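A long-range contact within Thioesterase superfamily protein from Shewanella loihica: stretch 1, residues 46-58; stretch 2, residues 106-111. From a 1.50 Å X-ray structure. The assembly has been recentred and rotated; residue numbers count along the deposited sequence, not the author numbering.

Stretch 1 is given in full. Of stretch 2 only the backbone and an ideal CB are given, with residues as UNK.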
ATOM      1  N   PRO A  46      -0.677  -1.175 -15.421  1.00 13.94           N
ATOM      2  CA  PRO A  46      -0.727  -2.488 -14.757  1.00 13.70           C
ATOM      3  C   PRO A  46      -0.523  -3.630 -15.743  1.00 17.89           C
ATOM      4  O   PRO A  46      -0.970  -3.518 -16.890  1.00 15.10           O
ATOM      5  CB  PRO A  46      -2.160  -2.530 -14.232  1.00 13.30           C
ATOM      6  CG  PRO A  46      -2.479  -1.103 -13.974  1.00 12.11           C
ATOM      7  CD  PRO A  46      -1.829  -0.330 -15.105  1.00  6.28           C
ATOM      8  N   LYS A  47       0.144  -4.688 -15.301  1.00 10.87           N
ATOM      9  CA  LYS A  47       0.252  -5.891 -16.111  1.00 12.29           C
ATOM     10  C   LYS A  47      -1.070  -6.654 -15.948  1.00 18.77           C
ATOM     11  O   LYS A  47      -1.729  -6.451 -14.924  1.00 14.82           O
ATOM     12  CB  LYS A  47       1.428  -6.783 -15.731  1.00 17.88           C
ATOM     13  CG  LYS A  47       2.765  -6.109 -15.474  1.00 20.39           C
ATOM     14  CD  LYS A  47       3.905  -6.854 -16.152  1.00 22.98           C
ATOM     15  CE  LYS A  47       5.095  -5.943 -16.407  1.00 26.80           C
ATOM     16  NZ  LYS A  47       6.355  -6.697 -16.704  1.00 21.21           N
ATOM     17  N   PRO A  48      -1.427  -7.480 -16.923  1.00 24.99           N
ATOM     18  CA  PRO A  48      -2.728  -8.159 -16.937  1.00 26.07           C
ATOM     19  C   PRO A  48      -3.012  -8.955 -15.672  1.00 20.06           C
ATOM     20  O   PRO A  48      -4.160  -9.232 -15.304  1.00 28.38           O
ATOM     21  CB  PRO A  48      -2.596  -9.135 -18.121  1.00 24.53           C
ATOM     22  CG  PRO A  48      -1.643  -8.422 -19.035  1.00 18.33           C
ATOM     23  CD  PRO A  48      -0.611  -7.842 -18.102  1.00 17.78           C
ATOM     24  N   PHE A  49      -1.950  -9.349 -14.984  1.00 15.30           N
ATOM     25  CA  PHE A  49      -2.165 -10.186 -13.805  1.00 13.91           C
ATOM     26  C   PHE A  49      -2.315  -9.352 -12.552  1.00 11.33           C
ATOM     27  O   PHE A  49      -2.695  -9.902 -11.505  1.00 18.97           O
ATOM     28  CB  PHE A  49      -1.025 -11.192 -13.675  1.00 20.98           C
ATOM     29  CG  PHE A  49       0.363 -10.583 -13.782  1.00 12.14           C
ATOM     30  CD1 PHE A  49       0.929  -9.933 -12.704  1.00 10.20           C
ATOM     31  CD2 PHE A  49       1.072 -10.688 -14.966  1.00 11.86           C
ATOM     32  CE1 PHE A  49       2.196  -9.389 -12.790  1.00 15.66           C
ATOM     33  CE2 PHE A  49       2.341 -10.136 -15.062  1.00 13.58           C
ATOM     34  CZ  PHE A  49       2.897  -9.496 -13.978  1.00 13.45           C
ATOM     35  N   HIS A  50      -2.074  -8.049 -12.589  1.00  7.29           N
ATOM     36  CA  HIS A  50      -2.197  -7.195 -11.410  1.00 11.95           C
ATOM     37  C   HIS A  50      -3.638  -6.933 -11.006  1.00 15.52           C
ATOM     38  O   HIS A  50      -4.009  -5.811 -10.651  1.00 14.05           O
ATOM     39  CB  HIS A  50      -1.514  -5.837 -11.651  1.00  3.33           C
ATOM     40  CG  HIS A  50      -0.055  -5.838 -11.342  1.00  9.67           C
ATOM     41  ND1 HIS A  50       0.893  -6.057 -12.329  1.00 22.62           N
ATOM     42  CD2 HIS A  50       0.644  -5.645 -10.210  1.00 20.25           C
ATOM     43  CE1 HIS A  50       2.104  -6.001 -11.808  1.00 25.61           C
ATOM     44  NE2 HIS A  50       1.980  -5.753 -10.512  1.00 27.25           N
ATOM     45  N   THR A  51      -4.490  -7.955 -11.036  1.00 18.90           N
ATOM     46  CA  THR A  51      -5.901  -7.807 -10.707  1.00 10.46           C
ATOM     47  C   THR A  51      -6.195  -7.804  -9.206  1.00  9.01           C
ATOM     48  O   THR A  51      -5.329  -8.185  -8.412  1.00 14.24           O
ATOM     49  CB  THR A  51      -6.699  -8.968 -11.344  1.00 13.70           C
ATOM     50  OG1 THR A  51      -6.015 -10.199 -11.086  1.00 12.78           O
ATOM     51  CG2 THR A  51      -6.782  -8.801 -12.854  1.00 17.51           C
ATOM     52  N   ALA A  52      -7.398  -7.347  -8.930  1.00 15.07           N
ATOM     53  CA  ALA A  52      -8.092  -7.308  -7.653  1.00 13.71           C
ATOM     54  C   ALA A  52      -9.095  -8.472  -7.711  1.00 17.64           C
ATOM     55  O   ALA A  52      -8.824  -9.472  -7.060  1.00 15.79           O
ATOM     56  CB  ALA A  52      -8.687  -5.944  -7.379  1.00 13.40           C
ATOM     57  N   ILE A  53     -10.135  -8.360  -8.470  1.00 20.27           N
ATOM     58  CA  ILE A  53     -11.170  -9.119  -9.086  1.00 17.87           C
ATOM     59  C   ILE A  53     -11.070  -8.830 -10.585  1.00 13.68           C
ATOM     60  O   ILE A  53     -10.462  -7.790 -10.866  1.00  8.95           O
ATOM     61  CB  ILE A  53     -12.585  -8.722  -8.641  1.00 22.22           C
ATOM     62  CG1 ILE A  53     -12.886  -7.252  -8.953  1.00 15.59           C
ATOM     63  CG2 ILE A  53     -12.832  -9.073  -7.182  1.00 10.37           C
ATOM     64  CD1 ILE A  53     -13.220  -6.414  -7.740  1.00 27.41           C
ATOM     65  N   PRO A  54     -11.596  -9.660 -11.462  1.00 11.31           N
ATOM     66  CA  PRO A  54     -11.571  -9.370 -12.895  1.00  9.66           C
ATOM     67  C   PRO A  54     -12.083  -7.975 -13.227  1.00 15.51           C
ATOM     68  O   PRO A  54     -13.108  -7.495 -12.752  1.00 12.53           O
ATOM     69  CB  PRO A  54     -12.529 -10.397 -13.501  1.00 13.45           C
ATOM     70  CG  PRO A  54     -12.445 -11.557 -12.564  1.00 14.71           C
ATOM     71  CD  PRO A  54     -12.214 -10.977 -11.205  1.00  9.78           C
ATOM     72  N   GLY A  55     -11.309  -7.339 -14.112  1.00 19.70           N
ATOM     73  CA  GLY A  55     -11.722  -6.076 -14.688  1.00 19.30           C
ATOM     74  C   GLY A  55     -11.149  -4.863 -13.976  1.00 19.40           C
ATOM     75  O   GLY A  55     -11.290  -3.757 -14.506  1.00 12.81           O
ATOM     76  N   PHE A  56     -10.560  -5.084 -12.810  1.00 17.83           N
ATOM     77  CA  PHE A  56     -10.047  -4.023 -11.961  1.00 18.41           C
ATOM     78  C   PHE A  56      -8.644  -4.345 -11.435  1.00 15.55           C
ATOM     79  O   PHE A  56      -8.202  -5.493 -11.462  1.00 16.18           O
ATOM     80  CB  PHE A  56     -10.967  -3.747 -10.773  1.00  9.08           C
ATOM     81  CG  PHE A  56     -12.399  -3.403 -11.148  1.00 12.81           C
ATOM     82  CD1 PHE A  56     -12.758  -2.149 -11.599  1.00 21.32           C
ATOM     83  CD2 PHE A  56     -13.373  -4.385 -11.038  1.00 15.26           C
ATOM     84  CE1 PHE A  56     -14.067  -1.867 -11.941  1.00 22.61           C
ATOM     85  CE2 PHE A  56     -14.684  -4.105 -11.364  1.00 20.85           C
ATOM     86  CZ  PHE A  56     -15.041  -2.846 -11.815  1.00 22.62           C
ATOM     87  N   VAL A  57      -7.995  -3.301 -10.968  1.00 12.59           N
ATOM     88  CA  VAL A  57      -6.618  -3.255 -10.559  1.00  8.93           C
ATOM     89  C   VAL A  57      -6.415  -3.425  -9.061  1.00  8.64           C
ATOM     90  O   VAL A  57      -7.068  -2.798  -8.237  1.00 15.75           O
ATOM     91  CB  VAL A  57      -5.951  -1.903 -10.910  1.00  8.85           C
ATOM     92  CG1 VAL A  57      -4.589  -1.815 -10.224  1.00 15.42           C
ATOM     93  CG2 VAL A  57      -5.852  -1.720 -12.412  1.00 15.78           C
ATOM     94  N   TYR A  58      -5.443  -4.282  -8.750  1.00 15.24           N
ATOM     95  CA  TYR A  58      -5.079  -4.573  -7.373  1.00 21.41           C
ATOM     96  C   TYR A  58      -4.802  -3.322  -6.562  1.00 15.47           C
ATOM     97  O   TYR A  58      -4.020  -2.450  -6.920  1.00 12.22           O
ATOM     98  CB  TYR A  58      -3.853  -5.499  -7.414  1.00 13.92           C
ATOM     99  CG  TYR A  58      -3.394  -5.901  -6.036  1.00 11.50           C
ATOM    100  CD1 TYR A  58      -4.328  -6.220  -5.062  1.00 16.17           C
ATOM    101  CD2 TYR A  58      -2.046  -5.941  -5.743  1.00 10.87           C
ATOM    102  CE1 TYR A  58      -3.914  -6.584  -3.794  1.00 13.37           C
ATOM    103  CE2 TYR A  58      -1.629  -6.308  -4.483  1.00 15.27           C
ATOM    104  CZ  TYR A  58      -2.565  -6.624  -3.524  1.00 18.28           C
ATOM    105  OH  TYR A  58      -2.129  -6.990  -2.273  1.00 27.92           O
ATOM    106  N   UNK A 106     -12.899   4.794  -5.596  1.00 19.63           N
ATOM    107  CA  UNK A 106     -13.624   3.987  -6.571  1.00 13.88           C
ATOM    108  C   UNK A 106     -12.794   2.802  -7.038  1.00 13.00           C
ATOM    109  O   UNK A 106     -11.573   2.757  -6.872  1.00 17.79           O
ATOM    110  CB  UNK A 106     -14.033   4.844  -7.771  1.00 13.88           C
ATOM    111  N   UNK A 107     -13.448   1.812  -7.643  1.00 18.03           N
ATOM    112  CA  UNK A 107     -12.697   0.714  -8.257  1.00 22.71           C
ATOM    113  C   UNK A 107     -11.888   1.232  -9.458  1.00 21.74           C
ATOM    114  O   UNK A 107     -12.355   2.116 -10.186  1.00 14.75           O
ATOM    115  CB  UNK A 107     -13.644  -0.406  -8.693  1.00 22.71           C
ATOM    116  N   UNK A 108     -10.701   0.675  -9.614  1.00 15.63           N
ATOM    117  CA  UNK A 108      -9.737   1.083 -10.649  1.00 11.91           C
ATOM    118  C   UNK A 108      -9.749   0.102 -11.805  1.00 18.09           C
ATOM    119  O   UNK A 108      -9.260  -1.019 -11.676  1.00 14.46           O
ATOM    120  CB  UNK A 108      -8.326   1.188 -10.067  1.00 11.91           C
ATOM    121  N   UNK A 109     -10.336   0.491 -12.933  1.00 18.30           N
ATOM    122  CA  UNK A 109     -10.421  -0.405 -14.089  1.00 13.85           C
ATOM    123  C   UNK A 109      -9.073  -0.894 -14.586  1.00 19.26           C
ATOM    124  O   UNK A 109      -8.045  -0.216 -14.585  1.00 15.16           O
ATOM    125  CB  UNK A 109     -11.147   0.302 -15.235  1.00 13.85           C
ATOM    126  N   UNK A 110      -9.100  -2.157 -15.021  1.00 19.33           N
ATOM    127  CA  UNK A 110      -7.940  -2.788 -15.613  1.00 19.84           C
ATOM    128  C   UNK A 110      -7.839  -2.361 -17.084  1.00 19.56           C
ATOM    129  O   UNK A 110      -8.874  -2.045 -17.667  1.00 19.68           O
ATOM    130  CB  UNK A 110      -8.022  -4.310 -15.482  1.00 19.84           C
ATOM    131  N   UNK A 111      -6.626  -2.387 -17.589  1.00 27.63           N
ATOM    132  CA  UNK A 111      -6.244  -2.213 -18.964  1.00 27.07           C
ATOM    133  C   UNK A 111      -6.220  -0.769 -19.416  1.00 12.39           C
ATOM    134  O   UNK A 111      -6.321  -0.493 -20.607  1.00 16.80           O
ATOM    135  CB  UNK A 111      -7.193  -3.012 -19.859  1.00 27.07           C
TER

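The two stretches meet through a single beta bridge, with the CA atoms of Phe-56 and position 109 4.2 Å apart. Two backbone hydrogen bonds flank it: the N of position 110 donates to Gly-55 O (2.8 Å, 169° at the hydrogen), and Val-57 N donates to the O of position 108 (2.7 Å, 149°). These bonds use only backbone atoms and fix the frame in which each side chain is judged.

Position 106 is quickly dealt with. Its ideal CB has nothing of stretch 1 within 5.5 Å, so stretch 1 sets no preference; the residue is Ala-106, which makes no contact.

At position 107 the CA-to-CB bond points toward stretch 1, and the ideal CB lies 3.5 Å from Phe-56 CD1. An aromatic carbon at that distance offers neither charge nor hydrogen-bonding partner, so a compact apolar side chain suits. Phi of -67° and psi of 143° are open to many residues, proline among them, and the N is not used in bonding to stretch 1. The residue is Pro-107, whose CB packs 3.6 Å from Phe-56 CD1, in an oblique approach to the ring.

Position 108 points its CB sideways, 4.0 Å from Val-57 CB. Phi of -102° and psi of 106° are extended, and a beta-branched residue such as valine, isoleucine or threonine would suit the spacing. Thr-108 is found, its CB 4.0 Å from Val-57 CB. Its carbonyl does more: besides accepting from Val-57 N, its O lies 3.1 Å from Phe-56 CA in a CA-H...O contact.

At position 109 the CB points away, with Gly-55 O at 4.1 Å and Phe-56 CD1 at 4.7 Å from the ideal atom. Many side chains could be accommodated. Phi of -58° permits proline, and no bond across the bridge requires an N-H here. The residue is Pro-109, whose N lies 3.8 Å from Phe-56 CD1, at the ring edge; its CA makes a CA-H...O contact with Gly-55 O at 3.5 Å.

Position 110 carries the main side-chain contact. Its CB points sideways, 3.5 Å from Gly-55 O and 4.6 Å from Val-57 CG2. Beyond it, stretch 1 curves around a space lined by Pro-46, Thr-51 CG2, Val-57 CG2 and the carbonyls of Lys-47 and His-50. A long, flexible, largely apolar chain suits, methionine or perhaps leucine; the carbonyls might also tempt a donor. The residue is Met-110, present as selenomethionine. With chi1 t and chi2 and chi3 both p, it folds into this space: SE lies 3.8 Å from Pro-46 CB, while CE reaches 3.6 Å from His-50 O, 3.8 Å from Thr-51 CG2 and 4.0 Å from Val-57 CG2. It has 141 Å² covered by stretch 1, the largest share in stretch 2.

Position 111 has phi of 79° and psi of 21°; positive phi by itself favours glycine. The ideal CB meets nothing of stretch 1 within 5.5 Å, so the backbone is the evidence. The residue is Gly-111.

Stretch 2 106-111: APTPMG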
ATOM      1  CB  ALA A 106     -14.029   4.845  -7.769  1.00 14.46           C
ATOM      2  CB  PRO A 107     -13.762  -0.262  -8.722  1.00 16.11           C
ATOM      3  CG  PRO A 107     -15.088   0.298  -8.349  1.00 15.91           C
ATOM      4  CD  PRO A 107     -14.904   1.657  -7.770  1.00 18.48           C
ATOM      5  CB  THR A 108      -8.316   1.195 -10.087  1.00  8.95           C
ATOM      6  OG1 THR A 108      -8.354   2.030  -8.917  1.00 15.37           O
ATOM      7  CG2 THR A 108      -7.395   1.913 -11.067  1.00 27.29           C
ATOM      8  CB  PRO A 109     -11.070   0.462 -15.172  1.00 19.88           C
ATOM      9  CG  PRO A 109     -11.843   1.467 -14.388  1.00 21.07           C
ATOM     10  CD  PRO A 109     -10.993   1.782 -13.187  1.00 21.75           C
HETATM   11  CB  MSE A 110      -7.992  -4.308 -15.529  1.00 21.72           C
HETATM   12  CG  MSE A 110      -6.872  -5.053 -16.239  1.00 22.43           C
HETATM   13 SE   MSE A 110      -5.107  -4.547 -15.613  0.75 23.81          SE
HETATM   14  CE  MSE A 110      -5.447  -5.426 -13.932  1.00  3.67           C
TER
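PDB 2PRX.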